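Local structure of ribonucleoside triphosphate reductase (Lactobacillus leichmannii, 1L1L) at residues A[573-579]-A[602-608]; A[587-593]-A[704-709]. The protein catalyses the B12-dependent reduction of ribonucleoside triphosphates to deoxyribonucleotides, as an allosterically regulated monomeric class II ribonucleotide reductase. One frame throughout, in Å; residues are numbered along the deposited sequence.

Interaction 1 of 2, residues A[573-579]-A[602-608]; sequences QRIRFQD and NTTCVEF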
loop_
_atom_site.group_PDB
_atom_site.type_symbol
_atom_site.label_atom_id
_atom_site.label_comp_id
_atom_site.label_asym_id
_atom_site.label_seq_id
_atom_site.Cartn_x
_atom_site.Cartn_y
_atom_site.Cartn_z
ATOM N N GLN A 573 9.505 22.328 -4.696
ATOM C CA GLN A 573 9.385 20.892 -4.884
ATOM C C GLN A 573 9.535 20.579 -6.355
ATOM O O GLN A 573 8.891 21.199 -7.194
ATOM C CB GLN A 573 8.049 20.378 -4.354
ATOM C CG GLN A 573 7.988 20.390 -2.838
ATOM C CD GLN A 573 7.117 19.283 -2.282
ATOM O OE1 GLN A 573 7.302 18.113 -2.612
ATOM N NE2 GLN A 573 6.164 19.647 -1.425
ATOM N N ARG A 574 10.419 19.631 -6.660
ATOM C CA ARG A 574 10.678 19.230 -8.036
ATOM C C ARG A 574 9.949 17.950 -8.424
ATOM O O ARG A 574 10.057 16.923 -7.743
ATOM C CB ARG A 574 12.183 19.025 -8.260
ATOM C CG ARG A 574 13.005 20.289 -8.151
ATOM C CD ARG A 574 14.468 20.026 -8.503
ATOM N NE ARG A 574 15.194 21.275 -8.658
ATOM C CZ ARG A 574 15.590 22.036 -7.649
ATOM N NH1 ARG A 574 15.343 21.666 -6.402
ATOM N NH2 ARG A 574 16.216 23.181 -7.890
ATOM N N ILE A 575 9.219 18.014 -9.531
ATOM C CA ILE A 575 8.492 16.871 -10.054
ATOM C C ILE A 575 9.163 16.499 -11.365
ATOM O O ILE A 575 9.370 17.353 -12.227
ATOM C CB ILE A 575 7.020 17.228 -10.309
ATOM C CG1 ILE A 575 6.423 17.826 -9.039
ATOM C CG2 ILE A 575 6.250 15.995 -10.739
ATOM C CD1 ILE A 575 6.614 16.947 -7.807
ATOM N N ARG A 576 9.516 15.225 -11.511
ATOM C CA ARG A 576 10.194 14.757 -12.709
ATOM C C ARG A 576 9.243 14.204 -13.760
ATOM O O ARG A 576 8.335 13.416 -13.450
ATOM C CB ARG A 576 11.247 13.711 -12.315
ATOM C CG ARG A 576 12.106 14.221 -11.162
ATOM C CD ARG A 576 13.481 13.583 -11.089
ATOM N NE ARG A 576 13.419 12.129 -11.049
ATOM C CZ ARG A 576 14.471 11.352 -10.806
ATOM N NH1 ARG A 576 14.337 10.027 -10.792
ATOM N NH2 ARG A 576 15.655 11.901 -10.557
ATOM N N PHE A 577 9.465 14.632 -15.003
ATOM C CA PHE A 577 8.661 14.233 -16.150
ATOM C C PHE A 577 9.532 13.715 -17.282
ATOM O O PHE A 577 10.649 14.187 -17.479
ATOM C CB PHE A 577 7.889 15.431 -16.745
ATOM C CG PHE A 577 6.876 16.041 -15.825
ATOM C CD1 PHE A 577 7.257 16.964 -14.858
ATOM C CD2 PHE A 577 5.535 15.673 -15.917
ATOM C CE1 PHE A 577 6.321 17.516 -13.985
ATOM C CE2 PHE A 577 4.589 16.216 -15.050
ATOM C CZ PHE A 577 4.979 17.137 -14.081
ATOM N N GLN A 578 8.994 12.773 -18.046
ATOM C CA GLN A 578 9.681 12.265 -19.222
ATOM C C GLN A 578 9.678 13.471 -20.163
ATOM O O GLN A 578 8.703 14.226 -20.205
ATOM C CB GLN A 578 8.892 11.112 -19.849
ATOM C CG GLN A 578 9.529 9.734 -19.646
ATOM C CD GLN A 578 8.572 8.577 -19.915
ATOM O OE1 GLN A 578 8.999 7.429 -20.078
ATOM N NE2 GLN A 578 7.274 8.868 -19.940
ATOM N N ASP A 579 10.768 13.668 -20.897
ATOM C CA ASP A 579 10.865 14.794 -21.817
ATOM C C ASP A 579 9.746 14.835 -22.859
ATOM O O ASP A 579 9.499 15.877 -23.452
ATOM C CB ASP A 579 12.220 14.786 -22.529
ATOM C CG ASP A 579 13.359 15.230 -21.634
ATOM O OD1 ASP A 579 14.501 15.285 -22.131
ATOM O OD2 ASP A 579 13.125 15.532 -20.443
ATOM N N ASN A 602 16.938 11.716 -20.316
ATOM C CA ASN A 602 15.722 12.190 -20.994
ATOM C C ASN A 602 14.575 12.526 -20.052
ATOM O O ASN A 602 13.428 12.152 -20.305
ATOM C CB ASN A 602 15.226 11.147 -21.993
ATOM C CG ASN A 602 16.292 10.720 -22.968
ATOM O OD1 ASN A 602 16.862 11.543 -23.691
ATOM N ND2 ASN A 602 16.569 9.422 -23.000
ATOM N N THR A 603 14.878 13.237 -18.976
ATOM C CA THR A 603 13.867 13.614 -18.000
ATOM C C THR A 603 14.001 15.111 -17.679
ATOM O O THR A 603 15.093 15.671 -17.713
ATOM C CB THR A 603 14.029 12.760 -16.714
ATOM O OG1 THR A 603 13.726 11.389 -17.008
ATOM C CG2 THR A 603 13.124 13.249 -15.615
ATOM N N THR A 604 12.877 15.755 -17.386
ATOM C CA THR A 604 12.852 17.185 -17.076
ATOM C C THR A 604 12.280 17.414 -15.686
ATOM O O THR A 604 11.290 16.788 -15.304
ATOM C CB THR A 604 11.943 17.980 -18.077
ATOM O OG1 THR A 604 12.441 17.845 -19.409
ATOM C CG2 THR A 604 11.900 19.460 -17.708
ATOM N N CYS A 605 12.908 18.307 -14.934
ATOM C CA CYS A 605 12.427 18.650 -13.608
ATOM C C CYS A 605 11.598 19.917 -13.754
ATOM O O CYS A 605 11.952 20.809 -14.525
ATOM C CB CYS A 605 13.579 18.970 -12.657
ATOM S SG CYS A 605 14.403 17.552 -11.907
ATOM N N VAL A 606 10.498 19.988 -13.017
ATOM C CA VAL A 606 9.672 21.181 -13.031
ATOM C C VAL A 606 9.574 21.640 -11.573
ATOM O O VAL A 606 9.215 20.856 -10.678
ATOM C CB VAL A 606 8.279 20.894 -13.629
ATOM C CG1 VAL A 606 7.436 22.167 -13.615
ATOM C CG2 VAL A 606 8.430 20.376 -15.061
ATOM N N GLU A 607 9.906 22.908 -11.336
ATOM C CA GLU A 607 9.906 23.472 -9.990
ATOM C C GLU A 607 8.576 24.077 -9.530
ATOM O O GLU A 607 8.054 25.028 -10.144
ATOM C CB GLU A 607 11.026 24.508 -9.890
ATOM C CG GLU A 607 12.330 23.988 -10.511
ATOM C CD GLU A 607 13.532 24.871 -10.260
ATOM O OE1 GLU A 607 13.385 25.953 -9.656
ATOM O OE2 GLU A 607 14.647 24.465 -10.671
ATOM N N PHE A 608 8.044 23.532 -8.436
ATOM C CA PHE A 608 6.772 24.005 -7.872
ATOM C C PHE A 608 6.978 24.665 -6.516
ATOM O O PHE A 608 7.317 23.995 -5.537
ATOM C CB PHE A 608 5.776 22.848 -7.684
ATOM C CG PHE A 608 5.337 22.187 -8.963
ATOM C CD1 PHE A 608 6.185 21.320 -9.650
ATOM C CD2 PHE A 608 4.061 22.437 -9.486
ATOM C CE1 PHE A 608 5.772 20.709 -10.844
ATOM C CE2 PHE A 608 3.641 21.838 -10.672
ATOM C CZ PHE A 608 4.493 20.973 -11.356
HETATM O O HOH W 1 16.232 16.306 -20.304
#
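Phe-577 and Val-606 pack diagonally across two neighbouring strands, CD1 of the ring 3.6 Å from CG2 of the valine. The next pair along the same face, Ile-575 and Phe-608, crosses at about a right angle: CG1 of the isoleucine sits 3.5 Å from CE1 of Phe-608. CG1 reaches the ring because it stands beside its own backbone N (chi1 -53°), anti to the carbonyl carbon. Leu-584 of helix 583-589 touches Phe-577, Thr-604 and Val-606 on this face. The strands are the central two of a four-stranded antiparallel sheet, with Gln-573/Phe-608, Ile-575/Val-606 and Phe-577/Thr-604 as the hydrogen-bonded pairs. On the other face, Arg-574 and Glu-607 run side by side, guanidinium and carboxylate planes 68° apart, in a long salt bridge of 3.4 Å from NH2 to OE2. Both have further partners: Glu-595, Glu-691 and the Ala-688 carbonyl for the arginine, Arg-701 for the glutamate. Just past the end of strand 570-578 and before the start of strand 603-611, Asp-579 N hydrogen-bonds to Asn-602 O, and Asp-579 OD2 accepts a 2.6 Å bond from Thr-604 OG1, met from above the carboxylate plane. A water bridges Asp-579 OD1 and Thr-603 O.

Interaction 2 of 2, residues A[587-593]-A[704-709]; sequences LKACGYR and EITGNV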
loop_
_atom_site.group_PDB
_atom_site.type_symbol
_atom_site.label_atom_id
_atom_site.label_comp_id
_atom_site.label_asym_id
_atom_site.label_seq_id
_atom_site.Cartn_x
_atom_site.Cartn_y
_atom_site.Cartn_z
ATOM N N LEU A 587 3.002 23.283 -18.745
ATOM C CA LEU A 587 3.673 23.780 -17.550
ATOM C C LEU A 587 4.644 24.901 -17.926
ATOM O O LEU A 587 4.725 25.917 -17.237
ATOM C CB LEU A 587 4.417 22.635 -16.837
ATOM C CG LEU A 587 3.507 21.627 -16.105
ATOM C CD1 LEU A 587 4.294 20.339 -15.821
ATOM C CD2 LEU A 587 2.972 22.229 -14.812
ATOM N N LYS A 588 5.379 24.713 -19.018
ATOM C CA LYS A 588 6.321 25.740 -19.459
ATOM C C LYS A 588 5.556 27.028 -19.811
ATOM O O LYS A 588 5.977 28.138 -19.462
ATOM C CB LYS A 588 7.119 25.238 -20.661
ATOM C CG LYS A 588 8.052 24.070 -20.309
ATOM C CD LYS A 588 9.083 23.770 -21.382
ATOM C CE LYS A 588 10.089 22.725 -20.875
ATOM N NZ LYS A 588 11.159 22.408 -21.871
ATOM N N ALA A 589 4.412 26.869 -20.468
ATOM C CA ALA A 589 3.596 28.020 -20.859
ATOM C C ALA A 589 3.036 28.778 -19.648
ATOM O O ALA A 589 2.705 29.964 -19.746
ATOM C CB ALA A 589 2.450 27.555 -21.760
ATOM N N CYS A 590 2.932 28.108 -18.501
ATOM C CA CYS A 590 2.406 28.756 -17.306
ATOM C C CYS A 590 3.419 29.475 -16.412
ATOM O O CYS A 590 3.032 30.084 -15.410
ATOM C CB CYS A 590 1.626 27.747 -16.466
ATOM S SG CYS A 590 0.135 27.149 -17.265
ATOM N N GLY A 591 4.707 29.399 -16.748
ATOM C CA GLY A 591 5.708 30.088 -15.954
ATOM C C GLY A 591 6.589 29.233 -15.046
ATOM O O GLY A 591 7.544 29.745 -14.447
ATOM N N TYR A 592 6.268 27.949 -14.936
ATOM C CA TYR A 592 7.041 27.037 -14.096
ATOM C C TYR A 592 8.474 26.931 -14.601
ATOM O O TYR A 592 8.703 26.840 -15.810
ATOM C CB TYR A 592 6.413 25.649 -14.121
ATOM C CG TYR A 592 5.090 25.564 -13.404
ATOM C CD1 TYR A 592 5.038 25.465 -12.013
ATOM C CD2 TYR A 592 3.889 25.607 -14.114
ATOM C CE1 TYR A 592 3.825 25.407 -11.344
ATOM C CE2 TYR A 592 2.666 25.553 -13.451
ATOM C CZ TYR A 592 2.644 25.455 -12.070
ATOM O OH TYR A 592 1.444 25.419 -11.403
ATOM N N ARG A 593 9.427 26.932 -13.674
ATOM C CA ARG A 593 10.836 26.813 -14.042
ATOM C C ARG A 593 11.136 25.343 -14.274
ATOM O O ARG A 593 10.648 24.491 -13.537
ATOM C CB ARG A 593 11.735 27.361 -12.930
ATOM C CG ARG A 593 11.697 28.880 -12.800
ATOM C CD ARG A 593 12.899 29.433 -12.023
ATOM N NE ARG A 593 12.806 30.889 -11.893
ATOM C CZ ARG A 593 13.632 31.646 -11.176
ATOM N NH1 ARG A 593 14.637 31.097 -10.506
ATOM N NH2 ARG A 593 13.451 32.962 -11.128
ATOM N N GLU A 704 5.860 34.072 -10.434
ATOM C CA GLU A 704 6.299 33.745 -11.782
ATOM C C GLU A 704 5.271 32.842 -12.435
ATOM O O GLU A 704 5.195 32.745 -13.658
ATOM C CB GLU A 704 7.646 33.026 -11.743
ATOM C CG GLU A 704 8.837 33.932 -11.506
ATOM C CD GLU A 704 10.112 33.151 -11.269
ATOM O OE1 GLU A 704 10.340 32.151 -11.988
ATOM O OE2 GLU A 704 10.887 33.541 -10.365
ATOM N N ILE A 705 4.478 32.175 -11.607
ATOM C CA ILE A 705 3.465 31.272 -12.117
ATOM C C ILE A 705 2.117 31.973 -12.126
ATOM O O ILE A 705 1.418 32.033 -11.112
ATOM C CB ILE A 705 3.395 29.988 -11.263
ATOM C CG1 ILE A 705 4.794 29.360 -11.171
ATOM C CG2 ILE A 705 2.436 28.998 -11.897
ATOM C CD1 ILE A 705 4.934 28.329 -10.080
ATOM N N THR A 706 1.763 32.508 -13.285
ATOM C CA THR A 706 0.506 33.219 -13.436
ATOM C C THR A 706 -0.428 32.503 -14.406
ATOM O O THR A 706 -1.464 33.042 -14.797
ATOM C CB THR A 706 0.757 34.666 -13.925
ATOM O OG1 THR A 706 1.645 34.642 -15.051
ATOM C CG2 THR A 706 1.388 35.503 -12.817
ATOM N N GLY A 707 -0.062 31.286 -14.791
ATOM C CA GLY A 707 -0.898 30.531 -15.708
ATOM C C GLY A 707 -1.554 29.356 -15.006
ATOM O O GLY A 707 -0.958 28.774 -14.097
ATOM N N ASN A 708 -2.777 29.023 -15.414
ATOM C CA ASN A 708 -3.523 27.906 -14.834
ATOM C C ASN A 708 -3.285 26.671 -15.696
ATOM O O ASN A 708 -3.915 26.481 -16.733
ATOM C CB ASN A 708 -5.015 28.238 -14.784
ATOM C CG ASN A 708 -5.842 27.123 -14.187
ATOM O OD1 ASN A 708 -5.871 26.003 -14.703
ATOM N ND2 ASN A 708 -6.529 27.423 -13.094
ATOM N N VAL A 709 -2.364 25.825 -15.254
ATOM C CA VAL A 709 -2.009 24.642 -16.015
ATOM C C VAL A 709 -3.178 23.791 -16.489
ATOM O O VAL A 709 -3.182 23.332 -17.628
ATOM C CB VAL A 709 -1.012 23.761 -15.232
ATOM C CG1 VAL A 709 -1.680 23.184 -13.987
ATOM C CG2 VAL A 709 -0.483 22.672 -16.146
HETATM O O HOH W 2 -0.561 26.712 -12.595
#
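A Schellman motif ends helix 583-589 at Gly-591, and this turn packs against the loop joining helices 695-704 and 709-719. With its positive phi of 106°, Gly-591 passes close to the loop backbone, its CA 3.5 Å from Glu-704 O in a CA-H...O contact. The carbonyl O of Cys-590 faces the amides of Thr-706 and Gly-707, accepting a weak hydrogen bond from each. Beyond the turn, Ile-705 crosses Tyr-592 at about a right angle. Its CG2 lies over one face of the ring in a CH-pi contact, 3.9 Å from the centroid, while CD1 approaches Tyr-592 CE1 at 3.4 Å. The phenol OH shares a water with Gly-707 O, to which that water donates. Leu-587 CD2 and Val-709 CG2 are 3.7 Å apart, and Cys-590 SG lies beside Val-709 CB. At the exposed edge Arg-593 grips Glu-704 in a two-nitrogen salt bridge, planes 29° apart: NE meets the syn lone pair of OE1 at 2.8 Å in a somewhat bent bond (138° at the hydrogen), and NH2 is 2.7 Å from OE2. Asn-708 OD1 caps Glu-711 N; the contact thus sets the Schellman C-terminus of one helix against the loop leading into the side-chain-capped N-terminus of another.

Strand 570-578 leads into helix 583-589, whose end turns at Gly-591 into strand 593-596, the neighbour of strand 603-611. Interactions 1 and 2 therefore interlock along the chain, their segments alternating, and their centres lie 13 Å apart. They touch directly: Glu-607 N probably donates a hydrogen bond to Arg-593 O at 2.8 Å, and the rings of Phe-608 and Tyr-592 meet with their planes at about 45°, CD2 of Phe-608 3.5 Å from CE1 of Tyr-592. Arg-701 also relates the two, pairing with Glu-607 and, weakly, with Glu-704. The centre of interaction 1 is about 25 Å from the centre of the chain and partly buried; that of interaction 2, at about 33 Å, is at the surface.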